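Local coordinates for putative GGDEF domain protein (Pseudomonas aeruginosa, PDB 7E6G), which probably makes the second messenger cyclic di-GMP from two molecules of GTP as a magnesium-dependent diguanylate cyclase, and is seen here in complex with its activator SiaC, at residues N123-Q127 / H230-Y236; V134-V140 / E182-L188; T222-T228 / R255-A261. All blocks are in the same frame, centred on the assembly; numbering follows the deposited sequence.

In the fold
The three contacts all belong to the GGDEF domain. Contact 2 is the buried one: it pairs the strands 134-140 and 183-188 in the middle of the sheet and carries the magnesium site at one end. Contact 3 adds the edge strand 258-260 to strand 223-229, whose other side is hydrogen-bonded to strand 134-140, so contacts 2 and 3 share one sheet and both reach G2P. Contact 1 is smaller, partly exposed and away from the nucleotide. There a helix meets a loop through side chains and one weak hydrogen bond, whereas the other two contacts rest on regular backbone pairing. The centres of contacts 2 and 3 lie about 9 Å apart; those of contacts 1 and 2 lie about 18 Å apart.

Contact 1: N123-Q127 / H230-Y236; sequences NERSQ and HRIGETY
This is a helix-to-loop contact at the side of the GGDEF domain, away from the nucleotide site. Residues 123-127 lie near the C-terminal end of helix 112-128. Residues 230-236 form the loop that leaves strand 223-229 and enters helix 236-252. The loop runs extended from His-230 to Ile-232, turns at Gly-233 (phi/psi 88/25), where a CB would jam against the preceding carbonyl, and is extended again at Glu-234 and Thr-235. Thr-235 is at the N-cap position, without a side-chain capping bond, and Tyr-236 begins the helix. The CA of Asn-123 is 6.2 Å from that of Tyr-236; the CA of Gln-127 is 6.5 Å from that of Ile-232. Asn-123 points toward the loop with chi1 -114°. Asn-123 ND2 gives a weak hydrogen bond to Glu-234 O (2.9 Å, 129°). Asn-123 OD1 lies over one face of the His-230 ring, 3.3 Å from CE1, and is hydrogen-bonded to Tyr-133. His-230 has chi1 t; its ring stacks on Tyr-133, and its ND1 hydrogen-bonds Thr-239. Ser-126 CB is 3.9 Å from His-230 CD2. Ile-232, with chi1 m and chi2 t, brings CD1 to 3.4 Å from Ser-126 O. Glu-234 OE2 accepts from Arg-231 N (3.3 Å) across the turn, and its OE1 makes a salt bridge to Arg-242. The contact sets the end of helix 112-128 against the strand-to-helix loop of a beta-alpha-beta unit in the GGDEF fold.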
loop_
_atom_site.group_PDB
_atom_site.type_symbol
_atom_site.label_atom_id
_atom_site.label_comp_id
_atom_site.label_asym_id
_atom_site.label_seq_id
_atom_site.Cartn_x
_atom_site.Cartn_y
_atom_site.Cartn_z
ATOM N N ASN A 123 -34.572 22.298 11.829
ATOM C CA ASN A 123 -35.029 22.980 12.946
ATOM C C ASN A 123 -33.917 23.377 13.718
ATOM O O ASN A 123 -34.039 24.342 14.286
ATOM C CB ASN A 123 -35.798 22.153 13.873
ATOM C CG ASN A 123 -37.167 22.546 13.966
ATOM O OD1 ASN A 123 -37.695 22.766 13.086
ATOM N ND2 ASN A 123 -37.708 22.578 15.027
ATOM N N GLU A 124 -32.897 22.558 13.896
ATOM C CA GLU A 124 -31.692 22.954 14.622
ATOM C C GLU A 124 -30.961 24.102 13.917
ATOM O O GLU A 124 -30.554 25.080 14.565
ATOM C CB GLU A 124 -30.783 21.739 14.833
ATOM C CG GLU A 124 -31.241 20.836 16.001
ATOM C CD GLU A 124 -30.742 19.391 15.895
ATOM O OE1 GLU A 124 -31.307 18.505 16.587
ATOM O OE2 GLU A 124 -29.781 19.142 15.131
ATOM N N ARG A 125 -30.870 24.094 12.652
ATOM C CA ARG A 125 -30.234 25.132 11.954
ATOM C C ARG A 125 -30.926 26.412 12.116
ATOM O O ARG A 125 -30.371 27.391 11.962
ATOM C CB ARG A 125 -30.193 24.756 10.522
ATOM C CG ARG A 125 -29.231 25.470 9.651
ATOM C CD ARG A 125 -29.472 25.048 8.240
ATOM N NE ARG A 125 -28.255 24.813 7.510
ATOM C CZ ARG A 125 -27.646 23.645 7.353
ATOM N NH1 ARG A 125 -26.495 23.582 6.704
ATOM N NH2 ARG A 125 -28.136 22.547 7.849
ATOM N N SER A 126 -32.207 26.396 12.243
ATOM C CA SER A 126 -33.006 27.563 12.449
ATOM C C SER A 126 -32.829 28.219 13.705
ATOM O O SER A 126 -33.082 29.334 13.830
ATOM C CB SER A 126 -34.428 27.244 12.283
ATOM O OG SER A 126 -34.663 27.102 10.936
ATOM N N GLN A 127 -32.601 27.421 14.697
ATOM C CA GLN A 127 -32.307 27.880 15.968
ATOM C C GLN A 127 -31.060 28.654 16.093
ATOM O O GLN A 127 -31.121 29.699 16.506
ATOM C CB GLN A 127 -32.060 26.627 16.695
ATOM C CG GLN A 127 -33.341 26.046 17.077
ATOM C CD GLN A 127 -33.616 26.167 18.538
ATOM O OE1 GLN A 127 -34.292 27.102 19.006
ATOM N NE2 GLN A 127 -33.090 25.194 19.293
ATOM N N HIS A 230 -41.584 27.950 9.064
ATOM C CA HIS A 230 -41.185 27.493 10.378
ATOM C C HIS A 230 -41.046 28.672 11.340
ATOM O O HIS A 230 -40.261 29.595 11.093
ATOM C CB HIS A 230 -39.879 26.729 10.319
ATOM C CG HIS A 230 -39.358 26.421 11.677
ATOM N ND1 HIS A 230 -40.064 25.641 12.567
ATOM C CD2 HIS A 230 -38.258 26.849 12.334
ATOM C CE1 HIS A 230 -39.396 25.566 13.702
ATOM N NE2 HIS A 230 -38.297 26.290 13.588
ATOM N N ARG A 231 -41.783 28.624 12.449
ATOM C CA ARG A 231 -41.694 29.625 13.506
ATOM C C ARG A 231 -40.676 29.168 14.549
ATOM O O ARG A 231 -40.810 28.080 15.112
ATOM C CB ARG A 231 -43.069 29.840 14.134
ATOM C CG ARG A 231 -44.133 30.172 13.087
ATOM C CD ARG A 231 -45.552 30.255 13.662
ATOM N NE ARG A 231 -46.549 30.442 12.604
ATOM C CZ ARG A 231 -47.866 30.511 12.802
ATOM N NH1 ARG A 231 -48.369 30.412 14.034
ATOM N NH2 ARG A 231 -48.675 30.684 11.760
ATOM N N ILE A 232 -39.656 29.990 14.806
ATOM C CA ILE A 232 -38.565 29.571 15.689
ATOM C C ILE A 232 -39.067 29.413 17.127
ATOM O O ILE A 232 -39.955 30.140 17.594
ATOM C CB ILE A 232 -37.386 30.560 15.602
ATOM C CG1 ILE A 232 -36.735 30.494 14.213
ATOM C CG2 ILE A 232 -36.334 30.261 16.663
ATOM C CD1 ILE A 232 -35.654 31.548 13.984
ATOM N N GLY A 233 -38.505 28.436 17.834
ATOM C CA GLY A 233 -38.996 28.103 19.153
ATOM C C GLY A 233 -40.115 27.100 19.122
ATOM O O GLY A 233 -40.929 27.048 20.052
ATOM N N GLU A 234 -40.172 26.299 18.074
ATOM C CA GLU A 234 -41.267 25.392 17.800
ATOM C C GLU A 234 -40.668 24.133 17.202
ATOM O O GLU A 234 -39.683 24.201 16.456
ATOM C CB GLU A 234 -42.249 26.069 16.860
ATOM C CG GLU A 234 -43.214 25.197 16.132
ATOM C CD GLU A 234 -44.044 26.026 15.155
ATOM O OE1 GLU A 234 -45.200 26.373 15.522
ATOM O OE2 GLU A 234 -43.538 26.339 14.041
ATOM N N THR A 235 -41.218 22.987 17.574
ATOM C CA THR A 235 -40.697 21.726 17.078
ATOM C C THR A 235 -41.114 21.512 15.626
ATOM O O THR A 235 -42.117 22.066 15.163
ATOM C CB THR A 235 -41.185 20.583 17.956
ATOM O OG1 THR A 235 -40.247 19.508 17.863
ATOM C CG2 THR A 235 -42.571 20.113 17.518
ATOM N N TYR A 236 -40.321 20.719 14.892
ATOM C CA TYR A 236 -40.638 20.457 13.485
ATOM C C TYR A 236 -41.996 19.778 13.323
ATOM O O TYR A 236 -42.644 19.923 12.278
ATOM C CB TYR A 236 -39.538 19.609 12.824
ATOM C CG TYR A 236 -39.399 18.185 13.353
ATOM C CD1 TYR A 236 -40.228 17.160 12.903
ATOM C CD2 TYR A 236 -38.426 17.867 14.298
ATOM C CE1 TYR A 236 -40.091 15.868 13.397
ATOM C CE2 TYR A 236 -38.289 16.583 14.790
ATOM C CZ TYR A 236 -39.121 15.595 14.343
ATOM O OH TYR A 236 -38.986 14.320 14.832
#

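Contact 2: V134-V140 / E182-L188. With MG (magnesium ion), chain G; G2P (phosphomethylphosphonic acid guanylate ester), chain H.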
loop_
_atom_site.group_PDB
_atom_site.type_symbol
_atom_site.label_atom_id
_atom_site.label_comp_id
_atom_site.label_asym_id
_atom_site.label_seq_id
_atom_site.Cartn_x
_atom_site.Cartn_y
_atom_site.Cartn_z
ATOM N N VAL A 134 -39.473 26.760 4.779
ATOM C CA VAL A 134 -40.918 26.692 4.602
ATOM C C VAL A 134 -41.300 25.258 4.262
ATOM O O VAL A 134 -40.503 24.470 3.745
ATOM C CB VAL A 134 -41.451 27.691 3.544
ATOM C CG1 VAL A 134 -40.799 29.071 3.730
ATOM C CG2 VAL A 134 -41.252 27.173 2.139
ATOM N N LEU A 135 -42.534 24.924 4.594
ATOM C CA LEU A 135 -43.094 23.593 4.451
ATOM C C LEU A 135 -44.340 23.704 3.589
ATOM O O LEU A 135 -45.236 24.499 3.893
ATOM C CB LEU A 135 -43.452 23.039 5.831
ATOM C CG LEU A 135 -43.076 21.625 6.234
ATOM C CD1 LEU A 135 -41.600 21.382 5.968
ATOM C CD2 LEU A 135 -43.408 21.479 7.706
ATOM N N ALA A 136 -44.404 22.923 2.516
ATOM C CA ALA A 136 -45.597 22.863 1.672
ATOM C C ALA A 136 -46.085 21.419 1.628
ATOM O O ALA A 136 -45.337 20.524 1.250
ATOM C CB ALA A 136 -45.293 23.397 0.271
ATOM N N MET A 137 -47.315 21.178 2.049
ATOM C CA MET A 137 -47.879 19.836 2.040
ATOM C C MET A 137 -48.966 19.756 0.972
ATOM O O MET A 137 -49.937 20.517 0.992
ATOM C CB MET A 137 -48.431 19.445 3.409
ATOM C CG MET A 137 -48.609 17.927 3.571
ATOM S SD MET A 137 -49.294 17.507 5.183
ATOM C CE MET A 137 -47.824 17.627 6.219
ATOM N N LEU A 138 -48.808 18.813 0.071
ATOM C CA LEU A 138 -49.565 18.711 -1.159
ATOM C C LEU A 138 -50.335 17.396 -1.126
ATOM O O LEU A 138 -49.790 16.371 -0.734
ATOM C CB LEU A 138 -48.581 18.777 -2.332
ATOM C CG LEU A 138 -48.995 19.035 -3.771
ATOM C CD1 LEU A 138 -48.201 20.191 -4.347
ATOM C CD2 LEU A 138 -48.773 17.759 -4.587
ATOM N N ASP A 139 -51.613 17.431 -1.494
ATOM C CA ASP A 139 -52.475 16.250 -1.470
ATOM C C ASP A 139 -53.256 16.217 -2.774
ATOM O O ASP A 139 -53.894 17.210 -3.136
ATOM C CB ASP A 139 -53.429 16.283 -0.265
ATOM C CG ASP A 139 -54.384 15.084 -0.213
ATOM O OD1 ASP A 139 -55.106 14.811 -1.201
ATOM O OD2 ASP A 139 -54.445 14.421 0.849
ATOM N N VAL A 140 -53.225 15.071 -3.460
ATOM C CA VAL A 140 -53.836 14.961 -4.781
ATOM C C VAL A 140 -55.359 14.993 -4.669
ATOM O O VAL A 140 -55.965 14.310 -3.828
ATOM C CB VAL A 140 -53.344 13.691 -5.492
ATOM C CG1 VAL A 140 -53.980 13.571 -6.880
ATOM C CG2 VAL A 140 -51.832 13.722 -5.615
ATOM N N GLU A 182 -50.823 9.572 -1.326
ATOM C CA GLU A 182 -50.938 10.582 -2.368
ATOM C C GLU A 182 -50.701 11.962 -1.767
ATOM O O GLU A 182 -51.349 12.948 -2.134
ATOM C CB GLU A 182 -52.300 10.496 -3.066
ATOM C CG GLU A 182 -53.420 9.931 -2.186
ATOM C CD GLU A 182 -54.358 11.018 -1.653
ATOM O OE1 GLU A 182 -54.429 11.198 -0.413
ATOM O OE2 GLU A 182 -55.026 11.693 -2.472
ATOM N N GLU A 183 -49.779 12.039 -0.814
ATOM C CA GLU A 183 -49.372 13.292 -0.199
ATOM C C GLU A 183 -47.872 13.466 -0.381
ATOM O O GLU A 183 -47.111 12.487 -0.351
ATOM C CB GLU A 183 -49.714 13.337 1.290
ATOM C CG GLU A 183 -51.185 13.277 1.604
ATOM C CD GLU A 183 -51.448 12.676 2.978
ATOM O OE1 GLU A 183 -51.171 11.467 3.181
ATOM O OE2 GLU A 183 -51.913 13.418 3.868
ATOM N N PHE A 184 -47.451 14.714 -0.561
ATOM C CA PHE A 184 -46.050 15.057 -0.727
ATOM C C PHE A 184 -45.710 16.217 0.198
ATOM O O PHE A 184 -46.522 17.120 0.408
ATOM C CB PHE A 184 -45.724 15.449 -2.177
ATOM C CG PHE A 184 -45.968 14.357 -3.197
ATOM C CD1 PHE A 184 -47.219 14.193 -3.778
ATOM C CD2 PHE A 184 -44.931 13.521 -3.604
ATOM C CE1 PHE A 184 -47.435 13.221 -4.719
ATOM C CE2 PHE A 184 -45.146 12.532 -4.559
ATOM C CZ PHE A 184 -46.400 12.381 -5.116
ATOM N N LEU A 185 -44.508 16.196 0.744
ATOM C CA LEU A 185 -44.035 17.253 1.621
ATOM C C LEU A 185 -42.853 17.928 0.951
ATOM O O LEU A 185 -41.833 17.283 0.678
ATOM C CB LEU A 185 -43.653 16.709 2.998
ATOM C CG LEU A 185 -43.333 17.819 3.997
ATOM C CD1 LEU A 185 -44.490 18.792 4.159
ATOM C CD2 LEU A 185 -42.962 17.231 5.349
ATOM N N LEU A 186 -43.004 19.208 0.654
ATOM C CA LEU A 186 -41.936 20.042 0.133
ATOM C C LEU A 186 -41.278 20.742 1.319
ATOM O O LEU A 186 -41.966 21.378 2.125
ATOM C CB LEU A 186 -42.495 21.060 -0.866
ATOM C CG LEU A 186 -42.686 20.678 -2.351
ATOM C CD1 LEU A 186 -43.317 19.290 -2.569
ATOM C CD2 LEU A 186 -43.513 21.732 -3.072
ATOM N N LEU A 187 -39.965 20.597 1.444
ATOM C CA LEU A 187 -39.171 21.360 2.392
ATOM C C LEU A 187 -38.274 22.315 1.615
ATOM O O LEU A 187 -37.412 21.884 0.831
ATOM C CB LEU A 187 -38.342 20.448 3.286
ATOM C CG LEU A 187 -37.366 21.192 4.198
ATOM C CD1 LEU A 187 -38.063 21.727 5.401
ATOM C CD2 LEU A 187 -36.287 20.232 4.635
ATOM N N LEU A 188 -38.489 23.612 1.807
ATOM C CA LEU A 188 -37.583 24.590 1.220
ATOM C C LEU A 188 -36.700 25.140 2.327
ATOM O O LEU A 188 -37.154 25.969 3.137
ATOM C CB LEU A 188 -38.344 25.719 0.519
ATOM C CG LEU A 188 -39.528 25.318 -0.350
ATOM C CD1 LEU A 188 -40.011 26.516 -1.157
ATOM C CD2 LEU A 188 -39.148 24.175 -1.255
HETATM MG MG MG G . -56.414 13.011 -1.995
HETATM P PG G2P H . -59.537 14.310 -1.953
HETATM O O1G G2P H . -58.473 14.896 -1.465
HETATM O O2G G2P H . -59.887 14.791 -3.110
HETATM O O3G G2P H . -60.548 14.162 -1.098
HETATM O O3B G2P H . -58.957 12.908 -2.144
HETATM P PB G2P H . -59.282 11.509 -2.780
HETATM O O1B G2P H . -58.277 11.368 -3.589
HETATM O O2B G2P H . -60.490 11.381 -3.319
HETATM C C3A G2P H . -59.255 10.240 -1.604
HETATM P PA G2P H . -58.108 10.015 -0.455
HETATM O O1A G2P H . -59.212 10.034 0.390
HETATM O O2A G2P H . -57.415 11.209 -0.861
HETATM O "O5'" G2P H . -57.886 8.770 -1.231
HETATM C "C5'" G2P H . -56.754 8.556 -2.065
HETATM C "C4'" G2P H . -56.656 7.142 -2.542
HETATM O "O4'" G2P H . -55.356 6.963 -2.562
HETATM C "C3'" G2P H . -56.977 6.242 -1.474
HETATM O "O3'" G2P H . -58.093 5.540 -1.857
HETATM C "C2'" G2P H . -55.755 5.413 -1.425
HETATM O "O2'" G2P H . -55.948 4.070 -1.261
HETATM C "C1'" G2P H . -55.201 5.661 -2.707
HETATM N N9 G2P H . -53.823 5.351 -2.763
HETATM C C8 G2P H . -53.102 5.461 -1.697
HETATM N N7 G2P H . -51.874 5.133 -1.944
HETATM C C5 G2P H . -51.783 4.825 -3.163
HETATM C C6 G2P H . -50.762 4.452 -3.891
HETATM O O6 G2P H . -49.657 4.316 -3.473
HETATM N N1 G2P H . -50.959 4.191 -5.221
HETATM C C2 G2P H . -52.201 4.316 -5.723
HETATM N N2 G2P H . -52.352 4.085 -6.919
HETATM N N3 G2P H . -53.199 4.687 -4.937
HETATM C C4 G2P H . -52.999 4.968 -3.677
#
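Glu-182 precedes the strand and joins the metal site. Glu-182 OE2 binds magnesium at 2.0 Å, and Glu-182 O accepts a hydrogen bond from Val-140 N (3.1 Å). Asp-139 OD1 (2.4 Å) and Val-140 O (2.3 Å) bind the same ion from the facing strand. G2P adds O3B at 2.5 Å and O2A at 2.4 Å from the ion. The cation and Lys-251, hydrogen-bonded to Asp-139 OD1, offset the crowded negative charge. Glu-183 forms a non-hydrogen-bonded pair with Asp-139. Both acids make salt bridges to Arg-213 of the second subunit. Phe-184 and Leu-138 exchange N-to-O hydrogen bonds of 2.9 Å each way. Phe-184 CD1 meets Leu-138 CD2 at 4.0 Å, beside helix 152-168. Leu-185 sits opposite Met-137; Leu-185 CD1 touches Leu-135 CG at 3.8 Å on the face covered by helix 236-252. Leu-186 repeats the hydrogen-bonded pattern with Ala-136: Leu-186 N to Ala-136 O is 2.7 Å. Both side chains face Leu-200 of helix 193-208. Leu-187 CD1 packs on Leu-135 CD1 at 3.6 Å. Leu-188 ends the pairing, with Leu-188 N 2.9 Å from Val-134 O. The two strands are antiparallel at 164°, their axes 4.7 Å apart. They are neighbours in the middle of the nucleotidyl cyclase sheet. The GGDEF signature, here GGEEF, enters the second strand from the turn after strand 175-178, with the magnesium-nucleotide site at that end.

Contact 3: T222-T228 / R255-A261. With G2P (phosphomethylphosphonic acid guanylate ester), chain H.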
loop_
_atom_site.group_PDB
_atom_site.type_symbol
_atom_site.label_atom_id
_atom_site.label_comp_id
_atom_site.label_asym_id
_atom_site.label_seq_id
_atom_site.Cartn_x
_atom_site.Cartn_y
_atom_site.Cartn_z
ATOM N N THR A 222 -55.363 17.820 -10.200
ATOM C CA THR A 222 -55.036 18.982 -9.405
ATOM C C THR A 222 -54.590 18.507 -8.034
ATOM O O THR A 222 -54.837 17.360 -7.637
ATOM C CB THR A 222 -56.227 19.928 -9.270
ATOM O OG1 THR A 222 -57.323 19.201 -8.704
ATOM C CG2 THR A 222 -56.631 20.512 -10.632
ATOM N N ALA A 223 -53.916 19.398 -7.314
ATOM C CA ALA A 223 -53.533 19.135 -5.938
ATOM C C ALA A 223 -53.953 20.303 -5.067
ATOM O O ALA A 223 -53.873 21.464 -5.487
ATOM C CB ALA A 223 -52.022 18.915 -5.807
ATOM N N SER A 224 -54.402 19.994 -3.858
ATOM C CA SER A 224 -54.500 20.997 -2.810
ATOM C C SER A 224 -53.152 21.098 -2.119
ATOM O O SER A 224 -52.382 20.133 -2.098
ATOM C CB SER A 224 -55.589 20.620 -1.811
ATOM O OG SER A 224 -56.852 20.531 -2.453
ATOM N N VAL A 225 -52.843 22.274 -1.574
ATOM C CA VAL A 225 -51.575 22.414 -0.860
ATOM C C VAL A 225 -51.704 23.454 0.243
ATOM O O VAL A 225 -52.283 24.525 0.050
ATOM C CB VAL A 225 -50.402 22.724 -1.817
ATOM C CG1 VAL A 225 -50.767 23.793 -2.771
ATOM C CG2 VAL A 225 -49.123 23.090 -1.022
ATOM N N GLY A 226 -51.186 23.114 1.414
ATOM C CA GLY A 226 -51.120 24.028 2.547
ATOM C C GLY A 226 -49.656 24.334 2.817
ATOM O O GLY A 226 -48.827 23.421 2.840
ATOM N N VAL A 227 -49.329 25.612 2.974
ATOM C CA VAL A 227 -47.933 25.970 3.189
ATOM C C VAL A 227 -47.804 26.862 4.421
ATOM O O VAL A 227 -48.690 27.678 4.712
ATOM C CB VAL A 227 -47.304 26.603 1.923
ATOM C CG1 VAL A 227 -48.203 27.656 1.336
ATOM C CG2 VAL A 227 -45.922 27.128 2.195
ATOM N N THR A 228 -46.729 26.632 5.188
ATOM C CA THR A 228 -46.364 27.458 6.328
ATOM C C THR A 228 -44.872 27.731 6.348
ATOM O O THR A 228 -44.074 27.085 5.666
ATOM C CB THR A 228 -46.710 26.831 7.682
ATOM O OG1 THR A 228 -46.669 27.859 8.679
ATOM C CG2 THR A 228 -45.678 25.778 8.067
ATOM N N ARG A 255 -60.513 22.881 -3.366
ATOM C CA ARG A 255 -59.529 22.125 -4.152
ATOM C C ARG A 255 -58.900 22.895 -5.317
ATOM O O ARG A 255 -59.394 23.948 -5.720
ATOM C CB ARG A 255 -60.156 20.817 -4.648
ATOM C CG ARG A 255 -60.611 19.957 -3.469
ATOM C CD ARG A 255 -61.146 18.598 -3.881
ATOM N NE ARG A 255 -61.227 17.667 -2.748
ATOM C CZ ARG A 255 -62.206 17.648 -1.838
ATOM N NH1 ARG A 255 -63.205 18.535 -1.898
ATOM N NH2 ARG A 255 -62.178 16.741 -0.861
ATOM N N ASP A 256 -57.782 22.383 -5.846
ATOM C CA ASP A 256 -56.873 23.170 -6.684
ATOM C C ASP A 256 -56.550 24.509 -6.028
ATOM O O ASP A 256 -56.337 25.515 -6.706
ATOM C CB ASP A 256 -57.437 23.382 -8.091
ATOM C CG ASP A 256 -56.352 23.687 -9.139
ATOM O OD1 ASP A 256 -55.132 23.686 -8.798
ATOM O OD2 ASP A 256 -56.751 23.923 -10.317
ATOM N N LYS A 257 -56.512 24.522 -4.698
ATOM C CA LYS A 257 -56.262 25.715 -3.908
ATOM C C LYS A 257 -54.952 25.546 -3.154
ATOM O O LYS A 257 -54.460 24.431 -2.959
ATOM C CB LYS A 257 -57.402 25.984 -2.908
ATOM C CG LYS A 257 -58.290 27.149 -3.263
ATOM C CD LYS A 257 -59.411 26.723 -4.203
ATOM C CE LYS A 257 -60.090 27.920 -4.879
ATOM N NZ LYS A 257 -60.643 28.898 -3.877
ATOM N N CYS A 258 -54.403 26.670 -2.710
ATOM C CA CYS A 258 -53.156 26.675 -1.952
ATOM C C CYS A 258 -53.289 27.749 -0.881
ATOM O O CYS A 258 -53.232 28.944 -1.190
ATOM C CB CYS A 258 -51.967 26.936 -2.860
ATOM S SG CYS A 258 -50.442 27.241 -1.979
ATOM N N VAL A 259 -53.481 27.341 0.369
ATOM C CA VAL A 259 -53.674 28.307 1.441
ATOM C C VAL A 259 -52.407 28.395 2.286
ATOM O O VAL A 259 -51.735 27.391 2.556
ATOM C CB VAL A 259 -54.904 27.978 2.304
ATOM C CG1 VAL A 259 -56.048 27.565 1.438
ATOM C CG2 VAL A 259 -54.576 26.952 3.325
ATOM N N PHE A 260 -52.060 29.625 2.654
ATOM C CA PHE A 260 -50.982 29.942 3.574
ATOM C C PHE A 260 -51.562 30.149 4.967
ATOM O O PHE A 260 -52.707 30.583 5.126
ATOM C CB PHE A 260 -50.223 31.195 3.119
ATOM C CG PHE A 260 -49.464 31.016 1.822
ATOM C CD1 PHE A 260 -50.141 30.940 0.605
ATOM C CD2 PHE A 260 -48.076 30.927 1.816
ATOM C CE1 PHE A 260 -49.447 30.770 -0.596
ATOM C CE2 PHE A 260 -47.372 30.766 0.626
ATOM C CZ PHE A 260 -48.060 30.683 -0.581
ATOM N N ALA A 261 -50.775 29.780 5.977
ATOM C CA ALA A 261 -51.053 30.085 7.375
ATOM C C ALA A 261 -50.048 31.123 7.865
ATOM O O ALA A 261 -48.844 30.998 7.605
ATOM C CB ALA A 261 -50.966 28.820 8.237
HETATM P PG G2P H . -59.537 14.310 -1.953
HETATM O O1G G2P H . -58.473 14.896 -1.465
HETATM O O2G G2P H . -59.887 14.791 -3.110
HETATM O O3G G2P H . -60.548 14.162 -1.098
HETATM O O3B G2P H . -58.957 12.908 -2.144
HETATM P PB G2P H . -59.282 11.509 -2.780
HETATM O O1B G2P H . -58.277 11.368 -3.589
HETATM O O2B G2P H . -60.490 11.381 -3.319
HETATM C C3A G2P H . -59.255 10.240 -1.604
HETATM P PA G2P H . -58.108 10.015 -0.455
HETATM O O1A G2P H . -59.212 10.034 0.390
HETATM O O2A G2P H . -57.415 11.209 -0.861
HETATM O "O5'" G2P H . -57.886 8.770 -1.231
HETATM C "C5'" G2P H . -56.754 8.556 -2.065
HETATM C "C4'" G2P H . -56.656 7.142 -2.542
HETATM O "O4'" G2P H . -55.356 6.963 -2.562
HETATM C "C3'" G2P H . -56.977 6.242 -1.474
HETATM O "O3'" G2P H . -58.093 5.540 -1.857
HETATM C "C2'" G2P H . -55.755 5.413 -1.425
HETATM O "O2'" G2P H . -55.948 4.070 -1.261
HETATM C "C1'" G2P H . -55.201 5.661 -2.707
HETATM N N9 G2P H . -53.823 5.351 -2.763
HETATM C C8 G2P H . -53.102 5.461 -1.697
HETATM N N7 G2P H . -51.874 5.133 -1.944
HETATM C C5 G2P H . -51.783 4.825 -3.163
HETATM C C6 G2P H . -50.762 4.452 -3.891
HETATM O O6 G2P H . -49.657 4.316 -3.473
HETATM N N1 G2P H . -50.959 4.191 -5.221
HETATM C C2 G2P H . -52.201 4.316 -5.723
HETATM N N2 G2P H . -52.352 4.085 -6.919
HETATM N N3 G2P H . -53.199 4.687 -4.937
HETATM C C4 G2P H . -52.999 4.968 -3.677
HETATM O O HOH W 1 -52.903 21.746 -8.946
#
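A beta-alpha-beta unit of the GGDEF domain closes here: strand 223-229, helix 236-252 and edge strand 258-260, with the two strands parallel (14° between directions, axes 4.8 Å apart). Four backbone hydrogen bonds alternate along the pair. Val-225 N donates to Lys-257 O (3.0 Å), and Val-259 N donates to Val-225 O (3.1 Å). Val-227 N then reaches Val-259 O (3.0 Å), and Ala-261 N reaches Val-227 O (3.2 Å). Gly-226 pairs with Val-259, which packs on Ala-246 and Ala-250 of helix 236-252. The other face carries Val-225, Val-227, Cys-258 and Phe-260, and is covered by helix 193-208. On it, Val-225 CG1 is 3.4 Å from Cys-258 CB. Val-227 CG1 sits over the Phe-260 ring, 3.3 Å from its centroid, in a CH-pi contact. Before the edge strand the chain turns through positive phi at Arg-255 and Asp-256. Asp-141 ties this corner to the neighbouring strand: it hydrogen-bonds the hydroxyls of Thr-222 and Ser-224 and the backbone N of Asp-256. Asp-256 OD1 has a salt bridge to Arg-208 and accepts from a water (3.0 Å), which in turn accepts from Ala-223 N (3.0 Å). Arg-255 belongs to the G2P pocket and holds the terminal phosphate with two hydrogen bonds, Arg-255 NE to O2G at 3.2 Å and NH2 to O3G at 3.1 Å.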